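Local coordinates for trypsin-resistant surface T6 protein (Streptococcus pyogenes serotype M6, PDB 4P0D) that serves as the backbone pilin, probably polymerising into the shaft of pili on the bacterial surface and joining the cell wall through a sortase-type sorting signal, at residues Thr13-Gly18 against Val79-Gly84; Ala98-Ala103 against Asn110-Ala115; Leu23-Glu28 against Pro73-Asn78; Ser146-Thr151 against Phe282-Asn287; Gly106-Pro111 against Asn286-Gly291. The protein carries 1 engineered substitution. One frame throughout, in Å; residues are numbered along the deposited sequence.

From the N terminus, residues 13-18 open contact 1, which closes at 79-84 after bringing two loops of the Ig-like domain together. Contact 3 lies wholly within that interval, pairing 23-28 with 73-78 once the chain has passed through helix 56-68. Next comes contact 2, a local hairpin in which 98-103 meets 110-115. Contact 5 starts at 106-111, overlaps the returning strand of contact 2, and closes far along the chain at 286-291. Contact 4 fits inside that long span, with 146-151 meeting 282-287, and its end overlaps the start of 286-291. Contacts 1 to 3 lie within the Ig-like domain, contact 4 packs where strand 139-155 enters the second, and contact 5 bridges the two.

Contact 1 of 5, residues Thr13-Gly18 against Val79-Gly84; sequences TNIEGG and VSISNG. With CA (calcium ion), chain E.
Gly84 and Ile15 meet at the flat carbonyl of Gly84. Ile15 N stands above one face of it, 35° out of the plane, and donates a nearly straight hydrogen bond to Gly84 O (3.0 Å, 166° at the hydrogen). Asn14 N is almost as close to Gly84 O, but its angle is too poor for a bond. In return Gly84 CA makes a CA-H...O contact with Ile15 O at 3.4 Å. The backbone of Gly84, at angles that call for glycine, thus fits against Ile15, whose CB lies 3.5 Å from Gly84 O. Farther along, Ile15 CD1 touches Ile81 CG2 at 4.0 Å. Ile81 CG1 sits between its backbone N and carbonyl carbon (chi1 63°), and the CD1 beyond it reaches Gly18 CA at 3.6 Å. Past this apolar patch Ser82 turns the other way and grips the calcium ion through Ser82 OG (2.3 Å) and Ser82 O (2.6 Å); two waters and Thr85 O also bind the ion. One backbone hydrogen bond and an apolar patch of Ile15, Ile81 and Gly18 therefore join the two loops, while the calcium ties Ser82 to Thr85 across the turn.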
# COMPACT_ATOMS: atom_id res chain seq x y z
N THR A 13 -23.58 -23.41 -6.15
CA THR A 13 -24.00 -22.07 -6.60
C THR A 13 -23.20 -20.95 -5.90
O THR A 13 -22.36 -21.22 -5.03
CB THR A 13 -25.49 -21.84 -6.34
OG1 THR A 13 -25.73 -21.98 -4.94
CG2 THR A 13 -26.33 -22.83 -7.11
N ASN A 14 -23.46 -19.71 -6.31
CA ASN A 14 -22.79 -18.54 -5.75
C ASN A 14 -21.29 -18.53 -5.97
O ASN A 14 -20.52 -18.12 -5.10
CB ASN A 14 -23.10 -18.36 -4.24
CG ASN A 14 -22.85 -16.93 -3.77
OD1 ASN A 14 -23.14 -15.98 -4.50
ND2 ASN A 14 -22.29 -16.78 -2.56
N ILE A 15 -20.87 -18.95 -7.16
CA ILE A 15 -19.47 -18.96 -7.52
C ILE A 15 -19.11 -17.62 -8.16
O ILE A 15 -19.56 -17.30 -9.26
CB ILE A 15 -19.14 -20.12 -8.49
CG1 ILE A 15 -19.56 -21.45 -7.87
CG2 ILE A 15 -17.64 -20.14 -8.80
CD1 ILE A 15 -19.16 -22.68 -8.67
N GLU A 16 -18.31 -16.84 -7.44
CA GLU A 16 -17.89 -15.53 -7.89
C GLU A 16 -16.40 -15.52 -8.14
O GLU A 16 -15.64 -16.26 -7.52
CB GLU A 16 -18.23 -14.49 -6.82
CG GLU A 16 -19.71 -14.20 -6.63
CD GLU A 16 -19.97 -13.45 -5.32
OE1 GLU A 16 -19.82 -14.03 -4.21
OE2 GLU A 16 -20.32 -12.28 -5.39
N GLY A 17 -15.96 -14.69 -9.08
CA GLY A 17 -14.55 -14.49 -9.28
C GLY A 17 -13.86 -15.53 -10.11
O GLY A 17 -12.67 -15.46 -10.26
N GLY A 18 -14.62 -16.45 -10.70
CA GLY A 18 -14.07 -17.45 -11.60
C GLY A 18 -12.96 -18.34 -11.07
O GLY A 18 -11.87 -18.42 -11.67
N VAL A 79 -14.04 -29.50 -12.28
CA VAL A 79 -15.42 -29.19 -12.63
C VAL A 79 -15.47 -27.79 -13.23
O VAL A 79 -14.95 -26.84 -12.67
CB VAL A 79 -16.32 -29.34 -11.40
CG1 VAL A 79 -17.78 -29.09 -11.75
CG2 VAL A 79 -16.14 -30.74 -10.81
N SER A 80 -16.08 -27.67 -14.41
CA SER A 80 -16.16 -26.38 -15.06
C SER A 80 -17.20 -25.50 -14.37
O SER A 80 -18.08 -26.00 -13.67
CB SER A 80 -16.51 -26.54 -16.54
OG SER A 80 -17.85 -26.99 -16.67
N ILE A 81 -17.08 -24.19 -14.58
CA ILE A 81 -18.07 -23.25 -14.07
C ILE A 81 -18.74 -22.48 -15.21
O ILE A 81 -18.17 -22.33 -16.31
CB ILE A 81 -17.46 -22.24 -13.06
CG1 ILE A 81 -16.40 -21.37 -13.72
CG2 ILE A 81 -16.84 -22.98 -11.87
CD1 ILE A 81 -15.81 -20.35 -12.78
N SER A 82 -19.93 -21.97 -14.93
CA SER A 82 -20.56 -21.00 -15.81
C SER A 82 -21.65 -20.25 -15.06
O SER A 82 -22.42 -20.85 -14.32
CB SER A 82 -21.16 -21.68 -17.03
OG SER A 82 -21.92 -22.78 -16.62
N ASN A 83 -21.70 -18.94 -15.26
CA ASN A 83 -22.81 -18.14 -14.75
C ASN A 83 -23.04 -18.36 -13.25
O ASN A 83 -24.18 -18.39 -12.80
CB ASN A 83 -24.08 -18.47 -15.57
CG ASN A 83 -25.18 -17.40 -15.43
OD1 ASN A 83 -24.92 -16.21 -15.48
ND2 ASN A 83 -26.42 -17.86 -15.26
N GLY A 84 -21.97 -18.57 -12.50
CA GLY A 84 -22.07 -18.67 -11.04
C GLY A 84 -22.37 -20.05 -10.47
O GLY A 84 -22.55 -20.19 -9.26
CA CA E . -22.93 -23.37 -14.60
O HOH W 1 -25.33 -23.07 -16.20
O HOH W 2 -23.07 -25.70 -14.89

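Contact 2 of 5, residues Ala98-Ala103 against Asn110-Ala115; sequences ALLTGA and NPILLA
Ala98 and Ile112 form an antiparallel hydrogen-bonded pair in a beta hairpin, strands 94-101 and 108-116 of the Ig-like domain. Two backbone bonds hold the pair: Ala98 N to Ile112 O at 2.7 Å, and Ile112 N to Ala98 O at 3.0 Å. The apolar contacts fall on two faces of the sheet. On one, Ala98 CB packs against Ile112 CB at 4.1 Å and against Leu114 CD1, while the Leu100 and Ile112 side chains slant across each other until their CD1 atoms meet at 3.6 Å. On the other, Leu99 CD2 presses on Pro111 CB at 3.9 Å; helix 56-68 lies over this side, touching Pro111 through Ile59 and Thr60 and Leu99 through Asn67. The strand directions make 139°, about 40° short of antiparallel; beyond Ala98 the strands diverge, and no direct bond joins Leu100 to Asn110. A water fills that rung instead, accepting from Leu100 N at 2.9 Å and donating to Asn110 O at 2.8 Å.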
# COMPACT_ATOMS: atom_id res chain seq x y z
N ALA A 98 -15.24 -30.37 -2.10
CA ALA A 98 -14.95 -29.44 -3.18
C ALA A 98 -14.12 -28.29 -2.65
O ALA A 98 -14.45 -27.72 -1.60
CB ALA A 98 -16.24 -28.95 -3.81
N LEU A 99 -13.02 -27.98 -3.34
CA LEU A 99 -12.24 -26.78 -3.09
C LEU A 99 -12.31 -25.82 -4.29
O LEU A 99 -12.09 -26.22 -5.46
CB LEU A 99 -10.78 -27.10 -2.77
CG LEU A 99 -10.54 -27.99 -1.54
CD1 LEU A 99 -9.04 -28.28 -1.39
CD2 LEU A 99 -11.09 -27.37 -0.26
N LEU A 100 -12.60 -24.56 -3.98
CA LEU A 100 -12.62 -23.48 -4.98
C LEU A 100 -11.40 -22.59 -4.74
O LEU A 100 -11.26 -21.98 -3.66
CB LEU A 100 -13.92 -22.68 -4.87
CG LEU A 100 -15.23 -23.44 -5.14
CD1 LEU A 100 -15.82 -24.04 -3.86
CD2 LEU A 100 -16.27 -22.53 -5.77
N THR A 101 -10.51 -22.53 -5.73
CA THR A 101 -9.19 -21.88 -5.59
C THR A 101 -8.95 -20.94 -6.75
O THR A 101 -9.65 -21.00 -7.75
CB THR A 101 -8.03 -22.90 -5.61
OG1 THR A 101 -8.14 -23.71 -6.78
CG2 THR A 101 -8.06 -23.78 -4.41
N GLY A 102 -7.98 -20.04 -6.57
CA GLY A 102 -7.52 -19.16 -7.63
C GLY A 102 -8.50 -18.17 -8.24
O GLY A 102 -8.32 -17.77 -9.38
N ALA A 103 -9.55 -17.78 -7.52
CA ALA A 103 -10.49 -16.77 -8.02
C ALA A 103 -9.70 -15.54 -8.43
O ALA A 103 -8.82 -15.08 -7.69
CB ALA A 103 -11.53 -16.41 -6.97
N ASN A 110 -14.57 -21.05 1.61
CA ASN A 110 -14.60 -22.18 2.51
C ASN A 110 -14.69 -23.47 1.69
O ASN A 110 -15.17 -23.44 0.54
CB ASN A 110 -15.80 -22.13 3.46
CG ASN A 110 -15.79 -20.92 4.40
OD1 ASN A 110 -14.78 -20.25 4.63
ND2 ASN A 110 -16.95 -20.65 4.96
N PRO A 111 -14.26 -24.59 2.28
CA PRO A 111 -14.44 -25.94 1.69
C PRO A 111 -15.91 -26.36 1.62
O PRO A 111 -16.71 -25.86 2.39
CB PRO A 111 -13.70 -26.86 2.65
CG PRO A 111 -12.98 -26.00 3.61
CD PRO A 111 -13.63 -24.65 3.61
N ILE A 112 -16.26 -27.26 0.71
CA ILE A 112 -17.64 -27.75 0.60
C ILE A 112 -17.65 -29.27 0.63
O ILE A 112 -16.82 -29.92 0.01
CB ILE A 112 -18.35 -27.25 -0.67
CG1 ILE A 112 -18.29 -25.73 -0.77
CG2 ILE A 112 -19.81 -27.71 -0.67
CD1 ILE A 112 -18.79 -25.18 -2.10
N LEU A 113 -18.58 -29.82 1.42
CA LEU A 113 -18.87 -31.25 1.40
C LEU A 113 -20.10 -31.54 0.56
O LEU A 113 -21.19 -31.03 0.83
CB LEU A 113 -19.11 -31.76 2.82
CG LEU A 113 -19.55 -33.23 2.92
CD1 LEU A 113 -18.37 -34.16 2.70
CD2 LEU A 113 -20.19 -33.46 4.28
N LEU A 114 -19.93 -32.39 -0.44
CA LEU A 114 -21.02 -32.81 -1.30
C LEU A 114 -21.12 -34.33 -1.32
O LEU A 114 -20.11 -35.03 -1.32
CB LEU A 114 -20.82 -32.31 -2.73
CG LEU A 114 -20.86 -30.78 -2.89
CD1 LEU A 114 -20.27 -30.38 -4.23
CD2 LEU A 114 -22.27 -30.21 -2.75
N ALA A 115 -22.34 -34.82 -1.37
CA ALA A 115 -22.56 -36.27 -1.40
C ALA A 115 -23.76 -36.61 -2.27
O ALA A 115 -24.75 -35.89 -2.24
CB ALA A 115 -22.79 -36.78 0.02
O HOH W 3 -13.03 -24.06 -1.18

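Contact 3 of 5, residues Leu23-Glu28 against Pro73-Asn78; sequences LYKIGE and PFSTEN
Leu23 and Glu77 head an antiparallel strand pair whose axes pass 4.8 Å apart and run at 156°. The two residues exchange backbone bonds, Leu23 N to Glu77 O and back, each 2.7 Å. Lys25 N then donates to Ser75 O, and Phe74 N closes the series on Lys25 O (2.7 Å). On the face of Tyr24 and Thr76, the two side chains lie side by side, Thr76 CG2 being 3.7 Å from Tyr24 CE1, and Pro73 CB touches Tyr24 CB. On the other face Lys25 CB rests 3.4 Å from Ser75 OG, and its extended chain crosses the Phe74 side chain at about a right angle. Glu28 finishes the contact: its CG, anti to the carbonyl carbon (chi1 -80°), sits over the centre of the Phe74 ring in a CH-pi contact, 3.6 Å from the centroid. The carboxylate then lies stacked on the same ring, the planes 15° apart, with Glu28 OE2 3.4 Å from Phe74 CD1. The edge of the ring turns to the Ile26 carbonyl. Ile26 and Gly27 both face Val95 on the neighbouring strand, a classic beta bulge in the antiparallel sheet of this Ig-like domain.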
# COMPACT_ATOMS: atom_id res chain seq x y z
N LEU A 23 -13.05 -31.41 -7.20
CA LEU A 23 -13.78 -32.30 -6.31
C LEU A 23 -12.87 -33.49 -5.97
O LEU A 23 -12.27 -34.10 -6.86
CB LEU A 23 -15.08 -32.78 -6.95
CG LEU A 23 -16.35 -32.04 -6.51
CD1 LEU A 23 -16.29 -30.55 -6.84
CD2 LEU A 23 -17.57 -32.69 -7.16
N TYR A 24 -12.74 -33.78 -4.67
CA TYR A 24 -11.90 -34.89 -4.22
C TYR A 24 -12.79 -35.93 -3.60
O TYR A 24 -13.46 -35.67 -2.61
CB TYR A 24 -10.91 -34.40 -3.17
CG TYR A 24 -10.01 -33.30 -3.66
CD1 TYR A 24 -8.84 -33.58 -4.34
CD2 TYR A 24 -10.32 -31.95 -3.42
CE1 TYR A 24 -8.00 -32.58 -4.79
CE2 TYR A 24 -9.49 -30.94 -3.87
CZ TYR A 24 -8.32 -31.26 -4.55
OH TYR A 24 -7.46 -30.26 -5.01
N LYS A 25 -12.81 -37.12 -4.19
CA LYS A 25 -13.67 -38.16 -3.65
C LYS A 25 -13.05 -38.76 -2.39
O LYS A 25 -11.98 -39.37 -2.45
CB LYS A 25 -13.92 -39.24 -4.70
CG LYS A 25 -14.97 -40.26 -4.31
CD LYS A 25 -14.97 -41.30 -5.43
CE LYS A 25 -16.21 -42.13 -5.48
NZ LYS A 25 -16.17 -42.89 -6.77
N ILE A 26 -13.76 -38.60 -1.28
CA ILE A 26 -13.34 -39.09 0.04
C ILE A 26 -14.18 -40.25 0.56
O ILE A 26 -13.85 -40.84 1.58
CB ILE A 26 -13.38 -37.96 1.10
CG1 ILE A 26 -14.76 -37.31 1.15
CG2 ILE A 26 -12.32 -36.92 0.77
CD1 ILE A 26 -15.08 -36.65 2.48
N GLY A 27 -15.29 -40.55 -0.13
CA GLY A 27 -16.21 -41.63 0.28
C GLY A 27 -16.70 -42.40 -0.95
O GLY A 27 -17.34 -41.81 -1.83
N GLU A 28 -16.36 -43.69 -1.01
CA GLU A 28 -16.84 -44.60 -2.05
C GLU A 28 -18.11 -45.29 -1.59
O GLU A 28 -18.18 -45.82 -0.46
CB GLU A 28 -15.80 -45.69 -2.39
CG GLU A 28 -14.68 -45.23 -3.31
CD GLU A 28 -13.72 -46.36 -3.73
OE1 GLU A 28 -13.61 -47.39 -3.02
OE2 GLU A 28 -13.05 -46.20 -4.77
N PRO A 73 -7.48 -39.00 -1.78
CA PRO A 73 -8.82 -39.23 -2.26
C PRO A 73 -8.83 -40.37 -3.27
O PRO A 73 -7.80 -40.69 -3.86
CB PRO A 73 -9.20 -37.89 -2.92
CG PRO A 73 -7.91 -37.28 -3.32
CD PRO A 73 -6.80 -37.91 -2.52
N PHE A 74 -9.99 -40.99 -3.43
CA PHE A 74 -10.14 -42.08 -4.40
C PHE A 74 -10.08 -41.58 -5.83
O PHE A 74 -9.71 -42.32 -6.74
CB PHE A 74 -11.46 -42.78 -4.19
CG PHE A 74 -11.58 -43.42 -2.86
CD1 PHE A 74 -10.99 -44.66 -2.62
CD2 PHE A 74 -12.27 -42.80 -1.83
CE1 PHE A 74 -11.10 -45.27 -1.38
CE2 PHE A 74 -12.38 -43.41 -0.59
CZ PHE A 74 -11.79 -44.64 -0.37
N SER A 75 -10.47 -40.34 -6.04
CA SER A 75 -10.36 -39.72 -7.35
C SER A 75 -10.41 -38.21 -7.19
O SER A 75 -10.88 -37.71 -6.17
CB SER A 75 -11.48 -40.20 -8.28
OG SER A 75 -12.74 -39.78 -7.81
N THR A 76 -9.90 -37.52 -8.20
CA THR A 76 -9.91 -36.07 -8.26
C THR A 76 -10.60 -35.65 -9.55
O THR A 76 -10.20 -36.10 -10.62
CB THR A 76 -8.48 -35.52 -8.28
OG1 THR A 76 -7.77 -36.04 -7.16
CG2 THR A 76 -8.48 -33.99 -8.23
N GLU A 77 -11.61 -34.78 -9.44
CA GLU A 77 -12.34 -34.26 -10.62
C GLU A 77 -12.23 -32.74 -10.75
O GLU A 77 -12.35 -32.00 -9.77
CB GLU A 77 -13.84 -34.57 -10.52
CG GLU A 77 -14.18 -36.01 -10.20
CD GLU A 77 -13.88 -36.96 -11.34
OE1 GLU A 77 -13.76 -36.52 -12.51
OE2 GLU A 77 -13.76 -38.16 -11.04
N ASN A 78 -12.04 -32.30 -11.98
CA ASN A 78 -12.02 -30.88 -12.31
C ASN A 78 -13.41 -30.53 -12.84
O ASN A 78 -13.89 -31.20 -13.74
CB ASN A 78 -10.95 -30.63 -13.36
CG ASN A 78 -9.61 -31.25 -12.98
OD1 ASN A 78 -9.16 -31.12 -11.84
ND2 ASN A 78 -8.97 -31.94 -13.92

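Contact 4 of 5, residues Ser146-Thr151 against Phe282-Asn287; sequences SLPSIT and FFYSNN
Pro148 sets its CB-CG-CD edge over one face of the Tyr284 ring, and its atoms can be taken in turn. Pro148 CB meets Tyr284 CE1 at 3.6 Å and, on the way, Phe282 CE2 at 4.0 Å. The next atom, CG, hangs over the middle of the phenol: Pro148 CG is 3.5 Å from the centroid of the Tyr284 ring and 8° off its normal, a CH-pi contact. Pro148 CD ends the series near the phenol tip, 3.8 Å from Tyr284 CZ and 3.9 Å from Tyr284 OH. A chi1 of 55° puts Tyr284 CG on the side of Pro148; the Tyr284 hydroxyl is hydrogen-bonded to Gly106 O. Two residues away, Ile150 slants across Phe282, with Ile150 CD1 3.9 Å from Phe282 CB. Phe282 CG is anti to its backbone N (chi1 179°), and Phe282 CD2 comes to 3.7 Å from Ser149 O. The ring also meets Phe178, while Ser149 OG bonds to Glu179. At the end of the second segment Ser285 OG accepts from Asn287 N (3.0 Å), an ST turn. Strand 139-155, paired here with 171-179, is not paired with strand 276-285, the partner of 192-197 and 307-316. Buried ring and aliphatic packing joins them instead, an apolar core consistent with the Cna-B-like second domain where the chain enters it.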
# COMPACT_ATOMS: atom_id res chain seq x y z
N SER A 146 -15.15 -14.79 1.02
CA SER A 146 -14.93 -13.42 1.49
C SER A 146 -13.95 -12.70 0.57
O SER A 146 -13.12 -13.32 -0.10
CB SER A 146 -14.44 -13.45 2.95
OG SER A 146 -13.21 -14.16 3.08
N LEU A 147 -14.08 -11.38 0.49
CA LEU A 147 -13.24 -10.59 -0.41
C LEU A 147 -12.53 -9.56 0.45
O LEU A 147 -13.13 -8.58 0.87
CB LEU A 147 -14.09 -9.90 -1.50
CG LEU A 147 -13.38 -8.94 -2.48
CD1 LEU A 147 -12.30 -9.66 -3.26
CD2 LEU A 147 -14.38 -8.28 -3.42
N PRO A 148 -11.24 -9.79 0.75
CA PRO A 148 -10.51 -8.78 1.50
C PRO A 148 -10.27 -7.50 0.71
O PRO A 148 -10.47 -7.47 -0.52
CB PRO A 148 -9.19 -9.47 1.80
CG PRO A 148 -9.52 -10.93 1.78
CD PRO A 148 -10.47 -11.04 0.63
N SER A 149 -9.86 -6.45 1.40
CA SER A 149 -9.49 -5.20 0.74
C SER A 149 -8.52 -4.46 1.62
O SER A 149 -8.40 -4.74 2.80
CB SER A 149 -10.71 -4.30 0.51
OG SER A 149 -11.26 -3.91 1.75
N ILE A 150 -7.82 -3.51 1.01
CA ILE A 150 -6.96 -2.60 1.73
C ILE A 150 -7.13 -1.23 1.11
O ILE A 150 -7.15 -1.12 -0.11
CB ILE A 150 -5.49 -3.04 1.69
CG1 ILE A 150 -4.62 -2.12 2.53
CG2 ILE A 150 -4.95 -3.08 0.26
CD1 ILE A 150 -3.17 -2.55 2.56
N THR A 151 -7.25 -0.21 1.96
CA THR A 151 -7.43 1.18 1.52
C THR A 151 -6.41 2.05 2.25
O THR A 151 -6.32 1.99 3.48
CB THR A 151 -8.84 1.69 1.86
OG1 THR A 151 -9.81 0.81 1.30
CG2 THR A 151 -9.11 3.09 1.32
N PHE A 282 -1.65 -6.02 1.42
CA PHE A 282 -2.30 -6.89 2.38
C PHE A 282 -2.33 -8.31 1.83
O PHE A 282 -3.06 -8.60 0.86
CB PHE A 282 -3.71 -6.39 2.71
CG PHE A 282 -4.47 -7.24 3.68
CD1 PHE A 282 -3.83 -7.94 4.72
CD2 PHE A 282 -5.85 -7.33 3.59
CE1 PHE A 282 -4.56 -8.71 5.61
CE2 PHE A 282 -6.57 -8.09 4.49
CZ PHE A 282 -5.93 -8.79 5.49
N PHE A 283 -1.52 -9.18 2.44
CA PHE A 283 -1.38 -10.58 2.03
C PHE A 283 -2.25 -11.45 2.90
O PHE A 283 -2.22 -11.31 4.13
CB PHE A 283 0.05 -11.08 2.18
CG PHE A 283 1.03 -10.33 1.37
CD1 PHE A 283 1.64 -9.20 1.88
CD2 PHE A 283 1.34 -10.73 0.07
CE1 PHE A 283 2.55 -8.49 1.13
CE2 PHE A 283 2.26 -10.02 -0.68
CZ PHE A 283 2.86 -8.90 -0.16
N TYR A 284 -2.96 -12.38 2.27
CA TYR A 284 -3.81 -13.34 2.98
C TYR A 284 -3.82 -14.65 2.16
O TYR A 284 -3.22 -14.70 1.07
CB TYR A 284 -5.23 -12.78 3.17
CG TYR A 284 -5.87 -12.37 1.86
CD1 TYR A 284 -5.67 -11.08 1.34
CD2 TYR A 284 -6.63 -13.27 1.10
CE1 TYR A 284 -6.22 -10.71 0.12
CE2 TYR A 284 -7.17 -12.90 -0.13
CZ TYR A 284 -6.97 -11.63 -0.60
OH TYR A 284 -7.51 -11.24 -1.83
N SER A 285 -4.45 -15.70 2.69
CA SER A 285 -4.55 -16.96 1.96
C SER A 285 -5.84 -17.06 1.16
O SER A 285 -6.91 -16.81 1.68
CB SER A 285 -4.46 -18.18 2.87
OG SER A 285 -4.62 -19.36 2.06
N ASN A 286 -5.72 -17.44 -0.11
CA ASN A 286 -6.89 -17.81 -0.92
C ASN A 286 -7.05 -19.32 -1.09
O ASN A 286 -7.80 -19.80 -1.94
CB ASN A 286 -6.90 -17.06 -2.26
CG ASN A 286 -5.76 -17.44 -3.18
OD1 ASN A 286 -4.80 -18.12 -2.78
ND2 ASN A 286 -5.84 -17.00 -4.42
N ASN A 287 -6.33 -20.08 -0.26
CA ASN A 287 -6.44 -21.53 -0.21
C ASN A 287 -6.06 -21.92 1.20
O ASN A 287 -5.00 -22.51 1.43
CB ASN A 287 -5.52 -22.15 -1.26
CG ASN A 287 -5.82 -23.62 -1.53
OD1 ASN A 287 -6.75 -24.21 -0.96
ND2 ASN A 287 -5.02 -24.21 -2.38

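Contact 5 of 5, residues Gly106-Pro111 against Asn286-Gly291; sequences GRTYNP and NNPTKG
Thr108 holds OG1 anti to its backbone N (chi1 180°), which brings the hydroxyl up to Asn286 and Pro288. Thr108 OG1 lies 3.5 Å from Asn286 CA and 3.4 Å from Pro288 CG, and it is hydrogen-bonded to Ser285 O just before the second segment. Thr289, with OG1 between its backbone N and carbonyl carbon (chi1 67°), has CG2 anti to the carbonyl carbon, and Thr289 CG2 meets Pro111 CG at 4.0 Å. Thr289 OG1 has a weak hydrogen bond to Asn67 of helix 56-68. At the other end Asn286 CB packs against Arg107 O at 3.8 Å; Arg107 turns its guanidinium elsewhere, to a salt bridge with Asp105. The polar link between the segments is a water, which donates to Asn286 O at 2.6 Å and accepts from Tyr109 N at 3.1 Å. The same water lies in the plane of the Tyr109 ring, at its edge, whereas Tyr109 OH is hydrogen-bonded to Glu16 O in the 13-18 loop. Residues 287-290 form a type I beta turn closed by Lys290 N on Asn287 O (3.0 Å), and this turn presents Pro288 and Thr289 to strand 108-116. Threonine, proline and one bridging water thus make up part of the boundary between the N-terminal Ig-like domain and the Cna-B-like domain of this modular pilin.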
# COMPACT_ATOMS: atom_id res chain seq x y z
N GLY A 106 -9.51 -12.27 -6.21
CA GLY A 106 -8.85 -12.32 -4.91
C GLY A 106 -9.67 -12.92 -3.78
O GLY A 106 -9.22 -12.95 -2.64
N ARG A 107 -10.87 -13.42 -4.06
CA ARG A 107 -11.66 -13.97 -2.99
C ARG A 107 -11.16 -15.32 -2.53
O ARG A 107 -10.44 -16.03 -3.24
CB ARG A 107 -13.16 -13.99 -3.32
CG ARG A 107 -13.63 -15.05 -4.28
CD ARG A 107 -15.14 -14.87 -4.53
NE ARG A 107 -15.46 -13.49 -4.82
CZ ARG A 107 -16.19 -12.65 -4.08
NH1 ARG A 107 -16.78 -13.00 -2.93
NH2 ARG A 107 -16.32 -11.42 -4.52
N THR A 108 -11.54 -15.65 -1.30
CA THR A 108 -11.15 -16.91 -0.68
C THR A 108 -12.41 -17.61 -0.19
O THR A 108 -13.32 -16.97 0.34
CB THR A 108 -10.14 -16.70 0.48
OG1 THR A 108 -9.80 -17.97 1.05
CG2 THR A 108 -10.68 -15.81 1.57
N TYR A 109 -12.45 -18.93 -0.40
CA TYR A 109 -13.65 -19.75 -0.22
C TYR A 109 -13.48 -20.74 0.91
O TYR A 109 -12.37 -21.22 1.15
CB TYR A 109 -13.89 -20.58 -1.50
CG TYR A 109 -14.59 -19.85 -2.63
CD1 TYR A 109 -15.97 -19.89 -2.74
CD2 TYR A 109 -13.87 -19.17 -3.61
CE1 TYR A 109 -16.62 -19.25 -3.79
CE2 TYR A 109 -14.52 -18.52 -4.65
CZ TYR A 109 -15.89 -18.57 -4.74
OH TYR A 109 -16.55 -17.95 -5.80
N ASN A 110 -14.57 -21.05 1.61
CA ASN A 110 -14.60 -22.18 2.51
C ASN A 110 -14.69 -23.47 1.69
O ASN A 110 -15.17 -23.44 0.54
CB ASN A 110 -15.80 -22.13 3.46
CG ASN A 110 -15.79 -20.92 4.40
OD1 ASN A 110 -14.78 -20.25 4.63
ND2 ASN A 110 -16.95 -20.65 4.96
N PRO A 111 -14.26 -24.59 2.28
CA PRO A 111 -14.44 -25.94 1.69
C PRO A 111 -15.91 -26.36 1.62
O PRO A 111 -16.71 -25.86 2.39
CB PRO A 111 -13.70 -26.86 2.65
CG PRO A 111 -12.98 -26.00 3.61
CD PRO A 111 -13.63 -24.65 3.61
N ASN A 286 -5.72 -17.44 -0.11
CA ASN A 286 -6.89 -17.81 -0.92
C ASN A 286 -7.05 -19.32 -1.09
O ASN A 286 -7.80 -19.80 -1.94
CB ASN A 286 -6.90 -17.06 -2.26
CG ASN A 286 -5.76 -17.44 -3.18
OD1 ASN A 286 -4.80 -18.12 -2.78
ND2 ASN A 286 -5.84 -17.00 -4.42
N ASN A 287 -6.33 -20.08 -0.26
CA ASN A 287 -6.44 -21.53 -0.21
C ASN A 287 -6.06 -21.92 1.20
O ASN A 287 -5.00 -22.51 1.43
CB ASN A 287 -5.52 -22.15 -1.26
CG ASN A 287 -5.82 -23.62 -1.53
OD1 ASN A 287 -6.75 -24.21 -0.96
ND2 ASN A 287 -5.02 -24.21 -2.38
N PRO A 288 -6.93 -21.57 2.17
CA PRO A 288 -6.50 -21.64 3.56
C PRO A 288 -6.30 -23.06 4.13
O PRO A 288 -5.80 -23.20 5.25
CB PRO A 288 -7.63 -20.92 4.31
CG PRO A 288 -8.35 -20.11 3.26
CD PRO A 288 -8.29 -21.04 2.07
N THR A 289 -6.73 -24.09 3.40
CA THR A 289 -6.51 -25.46 3.85
C THR A 289 -5.20 -26.04 3.30
O THR A 289 -4.93 -27.21 3.45
CB THR A 289 -7.71 -26.40 3.55
OG1 THR A 289 -7.86 -26.58 2.13
CG2 THR A 289 -8.97 -25.83 4.13
N LYS A 290 -4.39 -25.20 2.67
CA LYS A 290 -3.12 -25.61 2.11
C LYS A 290 -2.00 -24.77 2.70
O LYS A 290 -2.14 -23.57 2.85
CB LYS A 290 -3.13 -25.41 0.59
CG LYS A 290 -1.82 -25.74 -0.13
CD LYS A 290 -1.96 -25.48 -1.63
CE LYS A 290 -0.64 -25.61 -2.37
NZ LYS A 290 0.36 -24.62 -1.89
N GLY A 291 -0.87 -25.42 3.01
CA GLY A 291 0.30 -24.73 3.52
C GLY A 291 0.20 -24.36 4.99
O GLY A 291 -0.38 -25.09 5.80
O HOH W 4 -10.34 -20.13 -2.35